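Local atomic coordinates of probable acylphosphatase (Bacillus subtilis, PDB entry 3BR8), a protein that catalyses the hydrolysis of acyl phosphates, releasing a carboxylate and inorganic phosphate. Residues M1-D9 with G48-V57. Residues are numbered along the deposited sequence; the frame is centred on the assembly and turned at random.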
loop_
_atom_site.group_PDB
_atom_site.type_symbol
_atom_site.label_atom_id
_atom_site.label_comp_id
_atom_site.label_asym_id
_atom_site.label_seq_id
_atom_site.Cartn_x
_atom_site.Cartn_y
_atom_site.Cartn_z
ATOM N N MET A 1 -16.022 2.011 3.552
ATOM C CA MET A 1 -15.213 2.807 4.512
ATOM C C MET A 1 -14.571 3.995 3.769
ATOM O O MET A 1 -15.223 5.011 3.480
ATOM C CB MET A 1 -14.144 1.915 5.163
ATOM C CG MET A 1 -14.585 0.484 5.526
ATOM S SD MET A 1 -14.158 0.034 7.227
ATOM C CE MET A 1 -14.874 1.508 7.974
ATOM N N LEU A 2 -13.293 3.856 3.463
ATOM C CA LEU A 2 -12.645 4.675 2.469
ATOM C C LEU A 2 -11.704 3.732 1.725
ATOM O O LEU A 2 -11.246 2.731 2.292
ATOM C CB LEU A 2 -11.892 5.830 3.137
ATOM C CG LEU A 2 -11.864 7.196 2.438
ATOM C CD1 LEU A 2 -13.254 7.751 2.128
ATOM C CD2 LEU A 2 -11.068 8.179 3.282
ATOM N N GLN A 3 -11.479 4.026 0.450
ATOM C CA GLN A 3 -10.487 3.342 -0.373
ATOM C C GLN A 3 -9.394 4.341 -0.745
ATOM O O GLN A 3 -9.687 5.428 -1.265
ATOM C CB GLN A 3 -11.137 2.780 -1.652
ATOM C CG GLN A 3 -10.194 2.009 -2.580
ATOM C CD GLN A 3 -10.824 1.651 -3.922
ATOM O OE1 GLN A 3 -11.475 0.617 -4.059
ATOM N NE2 GLN A 3 -10.593 2.489 -4.933
ATOM N N TYR A 4 -8.138 3.968 -0.499
ATOM C CA TYR A 4 -7.009 4.732 -1.023
ATOM C C TYR A 4 -6.338 3.991 -2.168
ATOM O O TYR A 4 -6.090 2.788 -2.085
ATOM C CB TYR A 4 -5.944 4.972 0.053
ATOM C CG TYR A 4 -6.225 6.015 1.106
ATOM C CD1 TYR A 4 -5.359 6.157 2.176
ATOM C CD2 TYR A 4 -7.333 6.864 1.032
ATOM C CE1 TYR A 4 -5.575 7.094 3.150
ATOM C CE2 TYR A 4 -7.560 7.822 2.011
ATOM C CZ TYR A 4 -6.675 7.924 3.070
ATOM O OH TYR A 4 -6.895 8.863 4.045
ATOM N N ARG A 5 -6.016 4.745 -3.212
ATOM C CA ARG A 5 -5.104 4.311 -4.261
ATOM C C ARG A 5 -3.772 5.011 -4.039
ATOM O O ARG A 5 -3.684 6.237 -4.148
ATOM C CB ARG A 5 -5.659 4.678 -5.631
ATOM C CG ARG A 5 -6.879 3.910 -6.009
ATOM C CD ARG A 5 -7.314 4.364 -7.366
ATOM N NE ARG A 5 -8.507 3.675 -7.823
ATOM C CZ ARG A 5 -9.060 3.883 -9.014
ATOM N NH1 ARG A 5 -8.523 4.765 -9.854
ATOM N NH2 ARG A 5 -10.151 3.220 -9.363
ATOM N N ILE A 6 -2.743 4.234 -3.721
ATOM C CA ILE A 6 -1.429 4.756 -3.360
ATOM C C ILE A 6 -0.410 4.298 -4.396
ATOM O O ILE A 6 -0.350 3.111 -4.714
ATOM C CB ILE A 6 -1.016 4.262 -1.942
ATOM C CG1 ILE A 6 -2.087 4.625 -0.895
ATOM C CG2 ILE A 6 0.368 4.783 -1.552
ATOM C CD1 ILE A 6 -2.016 3.795 0.384
ATOM N N ILE A 7 0.367 5.239 -4.934
ATOM C CA ILE A 7 1.486 4.890 -5.810
ATOM C C ILE A 7 2.768 5.359 -5.135
ATOM O O ILE A 7 2.890 6.535 -4.749
ATOM C CB ILE A 7 1.359 5.514 -7.218
ATOM C CG1 ILE A 7 0.084 5.019 -7.917
ATOM C CG2 ILE A 7 2.588 5.172 -8.062
ATOM C CD1 ILE A 7 -0.236 5.686 -9.255
ATOM N N VAL A 8 3.703 4.425 -4.972
ATOM C CA VAL A 8 4.964 4.694 -4.301
ATOM C C VAL A 8 6.095 4.669 -5.322
ATOM O O VAL A 8 6.154 3.767 -6.170
ATOM C CB VAL A 8 5.248 3.612 -3.226
ATOM C CG1 VAL A 8 6.423 4.008 -2.353
ATOM C CG2 VAL A 8 4.002 3.358 -2.358
ATOM N N ASP A 9 6.992 5.648 -5.239
ATOM C CA ASP A 9 8.166 5.660 -6.090
ATOM C C ASP A 9 9.436 5.789 -5.259
ATOM O O ASP A 9 9.387 6.172 -4.085
ATOM C CB ASP A 9 8.074 6.789 -7.126
ATOM C CG ASP A 9 9.005 6.581 -8.313
ATOM O OD1 ASP A 9 9.554 5.473 -8.506
ATOM O OD2 ASP A 9 9.187 7.552 -9.068
ATOM N N GLY A 48 -10.437 0.443 4.254
ATOM C CA GLY A 48 -10.652 0.228 5.685
ATOM C C GLY A 48 -11.031 1.522 6.381
ATOM O O GLY A 48 -11.324 2.532 5.715
ATOM N N PRO A 49 -11.039 1.504 7.724
ATOM C CA PRO A 49 -11.342 2.705 8.486
ATOM C C PRO A 49 -10.267 3.768 8.342
ATOM O O PRO A 49 -9.088 3.466 8.115
ATOM C CB PRO A 49 -11.400 2.212 9.936
ATOM C CG PRO A 49 -11.454 0.724 9.873
ATOM C CD PRO A 49 -10.784 0.340 8.595
ATOM N N GLU A 50 -10.685 5.012 8.486
ATOM C CA GLU A 50 -9.814 6.143 8.261
ATOM C C GLU A 50 -8.563 6.155 9.161
ATOM O O GLU A 50 -7.468 6.498 8.699
ATOM C CB GLU A 50 -10.638 7.431 8.373
ATOM C CG GLU A 50 -11.632 7.664 7.196
ATOM C CD GLU A 50 -13.010 6.950 7.324
ATOM O OE1 GLU A 50 -13.254 6.153 8.269
ATOM O OE2 GLU A 50 -13.876 7.211 6.450
ATOM N N ASN A 51 -8.696 5.768 10.432
ATOM C CA ASN A 51 -7.525 5.758 11.315
ATOM C C ASN A 51 -6.446 4.762 10.881
ATOM O O ASN A 51 -5.247 5.072 10.884
ATOM C CB ASN A 51 -7.892 5.602 12.812
ATOM C CG ASN A 51 -8.767 4.376 13.121
ATOM O OD1 ASN A 51 -8.884 3.445 12.320
ATOM N ND2 ASN A 51 -9.354 4.368 14.325
ATOM N N ALA A 52 -6.898 3.585 10.462
ATOM C CA ALA A 52 -6.043 2.549 9.903
ATOM C C ALA A 52 -5.385 2.985 8.591
ATOM O O ALA A 52 -4.185 2.777 8.392
ATOM C CB ALA A 52 -6.851 1.252 9.720
ATOM N N LEU A 53 -6.165 3.599 7.702
ATOM C CA LEU A 53 -5.638 4.048 6.429
ATOM C C LEU A 53 -4.603 5.148 6.587
ATOM O O LEU A 53 -3.564 5.128 5.925
ATOM C CB LEU A 53 -6.762 4.544 5.512
ATOM C CG LEU A 53 -7.625 3.497 4.806
ATOM C CD1 LEU A 53 -8.784 4.178 4.108
ATOM C CD2 LEU A 53 -6.811 2.665 3.810
ATOM N N GLN A 54 -4.885 6.133 7.438
ATOM C CA GLN A 54 -3.945 7.232 7.634
ATOM C C GLN A 54 -2.636 6.745 8.236
ATOM O O GLN A 54 -1.557 7.118 7.771
ATOM C CB GLN A 54 -4.566 8.309 8.520
ATOM C CG GLN A 54 -3.654 9.512 8.733
ATOM C CD GLN A 54 -4.288 10.605 9.562
ATOM O OE1 GLN A 54 -3.586 11.390 10.207
ATOM N NE2 GLN A 54 -5.613 10.677 9.548
ATOM N N SER A 55 -2.724 5.924 9.283
ATOM C CA SER A 55 -1.524 5.373 9.897
ATOM C C SER A 55 -0.776 4.434 8.941
ATOM O O SER A 55 0.457 4.407 8.947
ATOM C CB SER A 55 -1.851 4.698 11.238
ATOM O OG SER A 55 -2.755 3.616 11.100
ATOM N N PHE A 56 -1.506 3.697 8.104
ATOM C CA PHE A 56 -0.886 2.863 7.061
ATOM C C PHE A 56 -0.025 3.681 6.094
ATOM O O PHE A 56 1.106 3.282 5.790
ATOM C CB PHE A 56 -1.999 2.133 6.315
ATOM C CG PHE A 56 -1.554 1.288 5.140
ATOM C CD1 PHE A 56 -0.848 0.102 5.322
ATOM C CD2 PHE A 56 -1.957 1.625 3.848
ATOM C CE1 PHE A 56 -0.508 -0.689 4.227
ATOM C CE2 PHE A 56 -1.620 0.832 2.753
ATOM C CZ PHE A 56 -0.902 -0.332 2.944
ATOM N N VAL A 57 -0.546 4.810 5.614
ATOM C CA VAL A 57 0.217 5.668 4.709
ATOM C C VAL A 57 1.549 6.088 5.341
ATOM O O VAL A 57 2.601 6.067 4.686
ATOM C CB VAL A 57 -0.619 6.903 4.280
ATOM C CG1 VAL A 57 0.246 7.956 3.592
ATOM C CG2 VAL A 57 -1.735 6.469 3.355
HETATM O O HOH W 1 -8.004 7.963 6.342
#
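L53 sends its CD1 methyl over the ring of Y4, 4.2 Å from the ring centroid and almost exactly on the normal, a CH-pi contact that joins helix 50-62 to strand 2-9 in the alpha/beta sandwich of acylphosphatase. The short segments run nearly parallel, 17° apart, and the helix lies on one face of the sheet. Leucine suits this place because it is apolar and branched: its CD1 drops into the hollow between the Y4 ring and L2, 3.7 Å from L2 CB, while its CB, nearer the backbone, presses on Y4 CE1. With CG anti to the carbonyl carbon (chi1 -76°), Y4 raises its broad ring beside the helix, where V57 CG2 approaches it obliquely at CD1. Further along, the slender I6 CD1 reaches between F56 CE2 and V57 CG2; F56 itself extends to V21 and A25 of helix 17-27, tying both helices to this face. At the other end, M1 bends its flexible thioether against P49, SD lying 3.7 Å from the proline CD. Being polar at its tip, Y4 can finish at water: its OH is 2.7 Å from a water that donates to E50 O at 2.8 Å.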